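Long-range contacts in A1 protein (Enterobacteria phage Qbeta, PDB 3RLK), which is a minor virion component made by read-through of the coat-protein stop codon and is probably needed for infectious particles: residues Ala33-Tyr41 and Pro51-Gln59; Lys122-Ile133 and Tyr141-Ala149. All coordinates share one frame; numbering follows the deposited sequence.

Overall arrangement
The two contacts follow one another along the chain: contact 1 is complete before the chain reaches contact 2. Their centres lie about 10 Å apart. The strands of the sheet close into a small beta-barrel, and both contacts are parts of its wall. Contact 1 pairs strands 34-38 and 40-42 with strand 52-58. Contact 2 is a hairpin of strands 129-135 and 140-143 that runs on into helix 144-147. Strand 117-121 lies between 52-58 and 129-135, and the pairing of 34-38 with 140-143 closes the ring. There Trp-35 N probably bonds to Tyr-141 O (2.9 Å). The rings of Trp-35 and Phe-132 meet edge-to-face, so the two contacts share packed side chains as well as a sheet.

Contact 1 (Ala33-Tyr41 and Pro51-Gln59); sequences AIWSLEEVY and PIYNAVELQ
An antiparallel strand pair in the barrel wall forms this contact; strands 40-42 and 52-58 make a hairpin. Ser-36 and Val-56 are a hydrogen-bonded pair: Ser-36 N bonds to Val-56 O at 2.7 Å, and Val-56 N to Ser-36 O at 2.8 Å. Next comes the non-hydrogen-bonded pair Trp-35 and Glu-57, with the aliphatic part of Glu-57 over one face of the indole. Glu-57 CB stands 4.1 Å from the centroid of the six-membered ring of Trp-35, an off-centre CH-pi contact. On the same side of the sheet, Ala-55 CB touches both Trp-35 CE3 and Leu-37 CD1, each at 3.7 Å.

A bulge at Glu-38 puts one extra residue in the first strand. There a water accepts from Glu-38 N and donates to Asn-54 O. Pairing resumes with Asn-54 N to Glu-39 O at 2.9 Å. Glu-39 CG is anti to the backbone N (chi1 -175°), and the extended chain carries OE1 to Asn-54 ND2. Their short, bent hydrogen bond (2.6 Å) reaches OE1 on the anti side of the carboxylate, somewhat out of its plane. Leu-37 O lies over one face of the Tyr-53 ring.

Strand 52-58 also pairs in parallel with strand 117-121, whose Arg-118 forms a salt bridge with Glu-38. Strand 140-143 flanks strand 34-38, and Phe-132 packs on Leu-37 and Ala-55.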
loop_
_atom_site.group_PDB
_atom_site.type_symbol
_atom_site.label_atom_id
_atom_site.label_comp_id
_atom_site.label_asym_id
_atom_site.label_seq_id
_atom_site.Cartn_x
_atom_site.Cartn_y
_atom_site.Cartn_z
ATOM N N ALA A 33 6.821 8.822 7.454
ATOM C CA ALA A 33 5.904 9.701 8.138
ATOM C C ALA A 33 4.475 9.255 7.854
ATOM O O ALA A 33 4.080 8.838 6.713
ATOM C CB ALA A 33 6.099 11.135 7.678
ATOM N N ILE A 34 3.656 9.344 8.889
ATOM C CA ILE A 34 2.216 9.081 8.728
ATOM C C ILE A 34 1.309 10.332 9.064
ATOM O O ILE A 34 1.765 11.182 9.812
ATOM C CB ILE A 34 1.790 7.844 9.465
ATOM C CG1 ILE A 34 2.069 7.986 10.963
ATOM C CG2 ILE A 34 2.480 6.582 8.864
ATOM C CD1 ILE A 34 1.153 6.977 11.809
ATOM N N TRP A 35 0.067 10.370 8.499
ATOM C CA TRP A 35 -0.678 11.634 8.384
ATOM C C TRP A 35 -2.130 11.374 8.586
ATOM O O TRP A 35 -2.575 10.242 8.400
ATOM C CB TRP A 35 -0.539 12.191 6.970
ATOM C CG TRP A 35 0.903 12.362 6.603
ATOM C CD1 TRP A 35 1.751 11.377 6.091
ATOM C CD2 TRP A 35 1.690 13.550 6.766
ATOM N NE1 TRP A 35 3.006 11.921 5.904
ATOM C CE2 TRP A 35 2.983 13.246 6.296
ATOM C CE3 TRP A 35 1.402 14.884 7.214
ATOM C CZ2 TRP A 35 4.003 14.207 6.260
ATOM C CZ3 TRP A 35 2.435 15.839 7.172
ATOM C CH2 TRP A 35 3.714 15.486 6.738
ATOM N N SER A 36 -2.853 12.462 8.925
ATOM C CA SER A 36 -4.338 12.459 8.940
ATOM C C SER A 36 -4.744 13.431 7.825
ATOM O O SER A 36 -4.240 14.583 7.778
ATOM C CB SER A 36 -4.873 12.922 10.313
ATOM O OG SER A 36 -6.285 13.022 10.317
ATOM N N LEU A 37 -5.607 12.986 6.903
ATOM C CA LEU A 37 -6.153 13.807 5.864
ATOM C C LEU A 37 -7.700 13.912 6.033
ATOM O O LEU A 37 -8.407 13.043 5.596
ATOM C CB LEU A 37 -5.798 13.191 4.493
ATOM C CG LEU A 37 -4.458 13.623 3.908
ATOM C CD1 LEU A 37 -3.298 12.989 4.671
ATOM C CD2 LEU A 37 -4.500 13.163 2.384
ATOM N N GLU A 38 -8.202 14.964 6.704
ATOM C CA GLU A 38 -9.644 15.056 6.950
ATOM C C GLU A 38 -10.179 16.437 6.621
ATOM O O GLU A 38 -11.320 16.537 6.150
ATOM C CB GLU A 38 -10.001 14.720 8.408
ATOM C CG GLU A 38 -9.780 13.289 8.929
ATOM C CD GLU A 38 -10.391 12.171 8.069
ATOM O OE1 GLU A 38 -11.440 12.356 7.338
ATOM O OE2 GLU A 38 -9.810 11.071 8.160
ATOM N N GLU A 39 -9.367 17.457 6.857
ATOM C CA GLU A 39 -9.744 18.857 6.597
ATOM C C GLU A 39 -9.585 19.118 5.113
ATOM O O GLU A 39 -8.534 18.784 4.512
ATOM C CB GLU A 39 -8.846 19.835 7.337
ATOM C CG GLU A 39 -9.344 21.260 7.136
ATOM C CD GLU A 39 -8.501 22.290 7.848
ATOM O OE1 GLU A 39 -7.392 22.573 7.369
ATOM O OE2 GLU A 39 -8.970 22.853 8.855
ATOM N N VAL A 40 -10.617 19.682 4.499
ATOM C CA VAL A 40 -10.513 19.964 3.070
ATOM C C VAL A 40 -9.789 21.257 2.710
ATOM O O VAL A 40 -10.144 22.368 3.166
ATOM C CB VAL A 40 -11.904 19.972 2.404
ATOM C CG1 VAL A 40 -11.800 20.292 0.978
ATOM C CG2 VAL A 40 -12.577 18.593 2.604
ATOM N N TYR A 41 -8.800 21.117 1.845
ATOM C CA TYR A 41 -8.098 22.243 1.273
ATOM C C TYR A 41 -8.786 22.826 0.044
ATOM O O TYR A 41 -8.945 24.066 -0.077
ATOM C CB TYR A 41 -6.634 21.827 1.005
ATOM C CG TYR A 41 -5.810 22.825 0.269
ATOM C CD1 TYR A 41 -5.259 23.928 0.941
ATOM C CD2 TYR A 41 -5.514 22.645 -1.078
ATOM C CE1 TYR A 41 -4.403 24.859 0.254
ATOM C CE2 TYR A 41 -4.679 23.559 -1.768
ATOM C CZ TYR A 41 -4.140 24.636 -1.087
ATOM O OH TYR A 41 -3.346 25.509 -1.779
ATOM N N PRO A 51 -11.524 15.732 -3.385
ATOM C CA PRO A 51 -11.021 16.926 -2.748
ATOM C C PRO A 51 -9.512 16.896 -2.677
ATOM O O PRO A 51 -8.877 15.836 -2.854
ATOM C CB PRO A 51 -11.573 16.844 -1.325
ATOM C CG PRO A 51 -12.486 15.629 -1.234
ATOM C CD PRO A 51 -12.211 14.799 -2.463
ATOM N N ILE A 52 -8.914 18.002 -2.293
ATOM C CA ILE A 52 -7.530 17.939 -1.785
ATOM C C ILE A 52 -7.662 18.246 -0.319
ATOM O O ILE A 52 -8.335 19.230 0.073
ATOM C CB ILE A 52 -6.543 18.912 -2.504
ATOM C CG1 ILE A 52 -6.497 18.563 -3.997
ATOM C CG2 ILE A 52 -5.165 18.858 -1.873
ATOM C CD1 ILE A 52 -5.630 19.462 -4.858
ATOM N N TYR A 53 -6.987 17.445 0.473
ATOM C CA TYR A 53 -6.963 17.634 1.923
ATOM C C TYR A 53 -5.680 18.335 2.372
ATOM O O TYR A 53 -4.632 18.367 1.690
ATOM C CB TYR A 53 -7.067 16.281 2.643
ATOM C CG TYR A 53 -8.381 15.577 2.380
ATOM C CD1 TYR A 53 -9.438 15.695 3.266
ATOM C CD2 TYR A 53 -8.548 14.749 1.243
ATOM C CE1 TYR A 53 -10.674 15.053 3.025
ATOM C CE2 TYR A 53 -9.757 14.103 0.998
ATOM C CZ TYR A 53 -10.813 14.259 1.906
ATOM O OH TYR A 53 -12.026 13.630 1.678
ATOM N N ASN A 54 -5.784 18.902 3.553
ATOM C CA ASN A 54 -4.617 19.347 4.264
ATOM C C ASN A 54 -4.110 18.153 5.040
ATOM O O ASN A 54 -4.852 17.577 5.858
ATOM C CB ASN A 54 -5.045 20.438 5.240
ATOM C CG ASN A 54 -5.207 21.816 4.578
ATOM O OD1 ASN A 54 -4.411 22.227 3.742
ATOM N ND2 ASN A 54 -6.211 22.544 4.998
ATOM N N ALA A 55 -2.851 17.766 4.816
ATOM C CA ALA A 55 -2.233 16.700 5.574
ATOM C C ALA A 55 -1.723 17.114 6.924
ATOM O O ALA A 55 -0.925 18.048 6.992
ATOM C CB ALA A 55 -1.093 15.983 4.719
ATOM N N VAL A 56 -2.175 16.439 7.991
ATOM C CA VAL A 56 -1.673 16.712 9.346
ATOM C C VAL A 56 -0.811 15.558 9.874
ATOM O O VAL A 56 -1.267 14.419 9.898
ATOM C CB VAL A 56 -2.849 17.061 10.314
ATOM C CG1 VAL A 56 -2.369 17.182 11.809
ATOM C CG2 VAL A 56 -3.608 18.364 9.783
ATOM N N GLU A 57 0.429 15.841 10.287
ATOM C CA GLU A 57 1.346 14.734 10.767
ATOM C C GLU A 57 0.906 14.089 12.106
ATOM O O GLU A 57 0.434 14.770 13.034
ATOM C CB GLU A 57 2.791 15.274 10.759
ATOM C CG GLU A 57 3.878 14.243 10.753
ATOM C CD GLU A 57 5.295 14.943 10.908
ATOM O OE1 GLU A 57 5.395 16.189 10.748
ATOM O OE2 GLU A 57 6.247 14.227 11.172
ATOM N N LEU A 58 0.991 12.766 12.170
ATOM C CA LEU A 58 0.760 12.004 13.387
ATOM C C LEU A 58 2.066 11.478 13.972
ATOM O O LEU A 58 3.104 11.344 13.246
ATOM C CB LEU A 58 -0.161 10.787 13.040
ATOM C CG LEU A 58 -1.452 11.258 12.380
ATOM C CD1 LEU A 58 -2.047 9.971 11.821
ATOM C CD2 LEU A 58 -2.344 11.831 13.465
ATOM N N GLN A 59 2.063 11.154 15.267
ATOM C CA GLN A 59 3.224 10.533 15.810
ATOM C C GLN A 59 3.305 9.090 15.208
ATOM O O GLN A 59 2.315 8.556 14.776
ATOM C CB GLN A 59 3.104 10.447 17.366
ATOM C CG GLN A 59 3.201 11.841 18.072
ATOM C CD GLN A 59 4.666 12.346 18.114
ATOM O OE1 GLN A 59 5.581 11.576 18.419
ATOM N NE2 GLN A 59 4.860 13.596 17.797
HETATM O O HOH W 1 4.842 10.178 11.476
HETATM O O HOH W 2 -6.485 17.195 7.878
#

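Contact 2 (Lys122-Ile133 and Tyr141-Ala149)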
loop_
_atom_site.group_PDB
_atom_site.type_symbol
_atom_site.label_atom_id
_atom_site.label_comp_id
_atom_site.label_asym_id
_atom_site.label_seq_id
_atom_site.Cartn_x
_atom_site.Cartn_y
_atom_site.Cartn_z
ATOM N N LYS A 122 0.925 19.057 2.033
ATOM C CA LYS A 122 1.775 19.039 3.246
ATOM C C LYS A 122 2.110 20.416 3.806
ATOM O O LYS A 122 2.087 21.424 3.082
ATOM C CB LYS A 122 3.078 18.309 2.953
ATOM C CG LYS A 122 2.837 16.874 2.472
ATOM C CD LYS A 122 3.772 15.826 3.101
ATOM C CE LYS A 122 5.112 15.764 2.439
ATOM N NZ LYS A 122 5.432 14.329 2.113
ATOM N N PRO A 123 2.464 20.465 5.094
ATOM C CA PRO A 123 3.053 21.733 5.567
ATOM C C PRO A 123 4.483 21.851 4.959
ATOM O O PRO A 123 5.038 20.839 4.421
ATOM C CB PRO A 123 3.153 21.533 7.108
ATOM C CG PRO A 123 2.619 20.192 7.409
ATOM C CD PRO A 123 2.401 19.430 6.127
ATOM N N GLY A 124 5.094 23.026 5.031
ATOM C CA GLY A 124 6.483 23.175 4.552
ATOM C C GLY A 124 6.594 24.219 3.447
ATOM O O GLY A 124 5.590 24.669 2.942
ATOM N N ALA A 125 7.833 24.600 3.073
ATOM C CA ALA A 125 8.064 25.828 2.291
ATOM C C ALA A 125 7.330 25.821 0.955
ATOM O O ALA A 125 6.753 26.849 0.529
ATOM C CB ALA A 125 9.563 26.057 2.050
ATOM N N PHE A 126 7.396 24.673 0.281
ATOM C CA PHE A 126 6.841 24.530 -1.062
ATOM C C PHE A 126 5.413 24.007 -0.984
ATOM O O PHE A 126 4.656 24.062 -2.001
ATOM C CB PHE A 126 7.719 23.600 -1.927
ATOM C CG PHE A 126 9.071 24.180 -2.264
ATOM C CD1 PHE A 126 10.247 23.568 -1.832
ATOM C CD2 PHE A 126 9.168 25.385 -2.995
ATOM C CE1 PHE A 126 11.526 24.122 -2.155
ATOM C CE2 PHE A 126 10.428 25.960 -3.311
ATOM C CZ PHE A 126 11.608 25.327 -2.884
ATOM N N GLY A 127 5.049 23.482 0.199
ATOM C CA GLY A 127 3.660 23.045 0.429
ATOM C C GLY A 127 3.267 21.955 -0.559
ATOM O O GLY A 127 2.310 22.118 -1.331
ATOM N N ASN A 128 4.016 20.864 -0.567
ATOM C CA ASN A 128 3.877 19.847 -1.609
ATOM C C ASN A 128 2.534 19.115 -1.604
ATOM O O ASN A 128 2.061 18.699 -0.545
ATOM C CB ASN A 128 5.001 18.824 -1.490
ATOM C CG ASN A 128 6.363 19.425 -1.711
ATOM O OD1 ASN A 128 6.527 20.299 -2.551
ATOM N ND2 ASN A 128 7.348 18.954 -0.954
ATOM N N ILE A 129 1.933 18.936 -2.775
ATOM C CA ILE A 129 0.689 18.202 -2.863
ATOM C C ILE A 129 1.018 16.777 -3.322
ATOM O O ILE A 129 1.611 16.599 -4.383
ATOM C CB ILE A 129 -0.368 18.921 -3.741
ATOM C CG1 ILE A 129 -0.845 20.240 -3.041
ATOM C CG2 ILE A 129 -1.547 17.998 -3.990
ATOM C CD1 ILE A 129 -1.742 21.171 -3.923
ATOM N N GLU A 130 0.673 15.793 -2.497
ATOM C CA GLU A 130 1.112 14.397 -2.751
ATOM C C GLU A 130 -0.065 13.469 -2.687
ATOM O O GLU A 130 -1.183 13.892 -2.306
ATOM C CB GLU A 130 2.213 14.013 -1.748
ATOM C CG GLU A 130 3.514 14.768 -2.080
ATOM C CD GLU A 130 4.683 14.498 -1.134
ATOM O OE1 GLU A 130 4.475 13.707 -0.180
ATOM O OE2 GLU A 130 5.813 15.077 -1.413
ATOM N N ARG A 131 0.117 12.227 -3.132
ATOM C CA ARG A 131 -0.943 11.215 -2.952
ATOM C C ARG A 131 -0.597 10.251 -1.830
ATOM O O ARG A 131 0.605 9.782 -1.725
ATOM C CB ARG A 131 -1.262 10.502 -4.280
ATOM C CG ARG A 131 -2.203 11.404 -5.085
ATOM C CD ARG A 131 -1.836 11.520 -6.436
ATOM N NE ARG A 131 -2.554 12.625 -7.147
ATOM C CZ ARG A 131 -2.891 12.561 -8.421
ATOM N NH1 ARG A 131 -2.636 11.441 -9.099
ATOM N NH2 ARG A 131 -3.488 13.604 -9.014
ATOM N N PHE A 132 -1.606 9.972 -0.973
ATOM C CA PHE A 132 -1.396 9.294 0.298
ATOM C C PHE A 132 -2.229 8.006 0.323
ATOM O O PHE A 132 -3.482 8.030 0.149
ATOM C CB PHE A 132 -1.840 10.160 1.477
ATOM C CG PHE A 132 -0.999 11.345 1.703
ATOM C CD1 PHE A 132 -0.090 11.367 2.737
ATOM C CD2 PHE A 132 -1.108 12.432 0.870
ATOM C CE1 PHE A 132 0.700 12.558 2.975
ATOM C CE2 PHE A 132 -0.367 13.585 1.057
ATOM C CZ PHE A 132 0.559 13.648 2.083
ATOM N N ILE A 133 -1.555 6.872 0.513
ATOM C CA ILE A 133 -2.306 5.605 0.604
ATOM C C ILE A 133 -2.883 5.474 2.005
ATOM O O ILE A 133 -2.204 5.833 3.004
ATOM C CB ILE A 133 -1.334 4.418 0.222
ATOM C CG1 ILE A 133 -2.129 3.125 0.050
ATOM C CG2 ILE A 133 -0.102 4.356 1.168
ATOM C CD1 ILE A 133 -3.086 3.172 -1.169
ATOM N N TYR A 141 -2.472 7.645 7.062
ATOM C CA TYR A 141 -2.137 7.770 5.636
ATOM C C TYR A 141 -0.622 7.872 5.500
ATOM O O TYR A 141 0.069 8.406 6.357
ATOM C CB TYR A 141 -2.759 9.043 5.075
ATOM C CG TYR A 141 -4.208 8.933 4.873
ATOM C CD1 TYR A 141 -4.722 8.490 3.642
ATOM C CD2 TYR A 141 -5.075 9.220 5.910
ATOM C CE1 TYR A 141 -6.171 8.338 3.466
ATOM C CE2 TYR A 141 -6.484 9.106 5.751
ATOM C CZ TYR A 141 -7.004 8.678 4.541
ATOM O OH TYR A 141 -8.381 8.576 4.431
ATOM N N CYS A 142 -0.117 7.386 4.384
ATOM C CA CYS A 142 1.369 7.449 4.171
ATOM C C CYS A 142 1.605 7.952 2.730
ATOM O O CYS A 142 0.872 7.529 1.807
ATOM C CB CYS A 142 1.967 6.038 4.374
ATOM S SG CYS A 142 3.801 6.113 4.371
ATOM N N SER A 143 2.529 8.904 2.531
ATOM C CA SER A 143 2.772 9.535 1.202
ATOM C C SER A 143 3.429 8.518 0.242
ATOM O O SER A 143 4.502 8.011 0.597
ATOM C CB SER A 143 3.744 10.677 1.351
ATOM O OG SER A 143 4.019 11.198 0.052
ATOM N N LEU A 144 2.843 8.311 -0.940
ATOM C CA LEU A 144 3.411 7.468 -2.002
ATOM C C LEU A 144 4.773 8.051 -2.528
ATOM O O LEU A 144 5.709 7.313 -2.944
ATOM C CB LEU A 144 2.347 7.287 -3.127
ATOM C CG LEU A 144 1.200 6.401 -2.587
ATOM C CD1 LEU A 144 -0.030 6.596 -3.528
ATOM C CD2 LEU A 144 1.687 4.900 -2.493
ATOM N N SER A 145 4.892 9.379 -2.376
ATOM C CA SER A 145 6.099 10.111 -2.729
ATOM C C SER A 145 7.224 9.688 -1.819
ATOM O O SER A 145 8.297 9.381 -2.320
ATOM C CB SER A 145 5.933 11.643 -2.677
ATOM O OG SER A 145 5.102 12.074 -3.774
ATOM N N ASP A 146 6.957 9.579 -0.518
ATOM C CA ASP A 146 7.946 9.170 0.451
ATOM C C ASP A 146 8.354 7.682 0.262
ATOM O O ASP A 146 9.530 7.365 0.194
ATOM C CB ASP A 146 7.434 9.345 1.901
ATOM C CG ASP A 146 7.226 10.790 2.332
ATOM O OD1 ASP A 146 7.473 11.705 1.515
ATOM O OD2 ASP A 146 6.836 11.020 3.526
ATOM N N ILE A 147 7.363 6.785 0.175
ATOM C CA ILE A 147 7.617 5.327 0.021
ATOM C C ILE A 147 8.518 5.045 -1.221
ATOM O O ILE A 147 9.395 4.195 -1.174
ATOM C CB ILE A 147 6.244 4.571 -0.101
ATOM C CG1 ILE A 147 5.461 4.783 1.214
ATOM C CG2 ILE A 147 6.458 3.085 -0.533
ATOM C CD1 ILE A 147 3.983 4.317 1.137
ATOM N N ALA A 148 8.241 5.687 -2.342
ATOM C CA ALA A 148 8.906 5.430 -3.586
ATOM C C ALA A 148 10.096 6.366 -3.942
ATOM O O ALA A 148 10.578 6.362 -5.083
ATOM C CB ALA A 148 7.856 5.374 -4.752
ATOM N N ALA A 149 10.580 7.136 -2.981
ATOM C CA ALA A 149 11.689 8.099 -3.209
ATOM C C ALA A 149 12.984 7.373 -3.501
ATOM O O ALA A 149 13.206 6.249 -3.114
ATOM C CB ALA A 149 11.904 8.993 -2.004
HETATM O O HOH W 3 6.468 13.346 4.331
HETATM O O HOH W 4 2.348 11.290 -4.500
#
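The carboxylate of Glu-130 is gripped at OE1 from opposite faces of its plane. Ser-143 OG donates from one face at 2.6 Å, 41° out of the plane. Lys-122 NZ comes over the other as a salt bridge, also 2.6 Å from Glu-130 OE1. Alongside, Ser-145 CB packs 3.5 Å from Glu-130 CD. The Phe-132 ring has Lys-122 CG at its edge, in plane, and its CD1 lies 3.6 Å from Ser-143 N. At the edge of the Tyr-141 ring, also in plane, is Phe-132 O.

Lys-122 NZ has a second, longer salt bridge, 3.4 Å to Asp-146 OD1, and a water links the same amine to Asp-146 OD2. Glu-130 OE1 and Asp-146 OD1 are 4.0 Å apart, a closeness of like charges that the lysine probably offsets. Its bent chain brings the amine to both.

These residues lie where a beta hairpin gives way to helix 144-147. Ser-143 is the N-cap. With chi1 at 176°, its OG swings to the far side from its own N and weakly accepts from the N-H groups of Ser-145 and Asp-146 while it donates to Glu-130. Ile-133 and Cys-142 are a hydrogen-bonded antiparallel pair. One residue past the cap, Leu-144 N bonds to Arg-131 O at 2.8 Å. The guanidinium of Arg-131 forms salt bridges with Glu-119 and Asp-107. Ile-133 CG2 meets Ile-147 CD1 at 4.1 Å, the two side chains crossing at about a right angle.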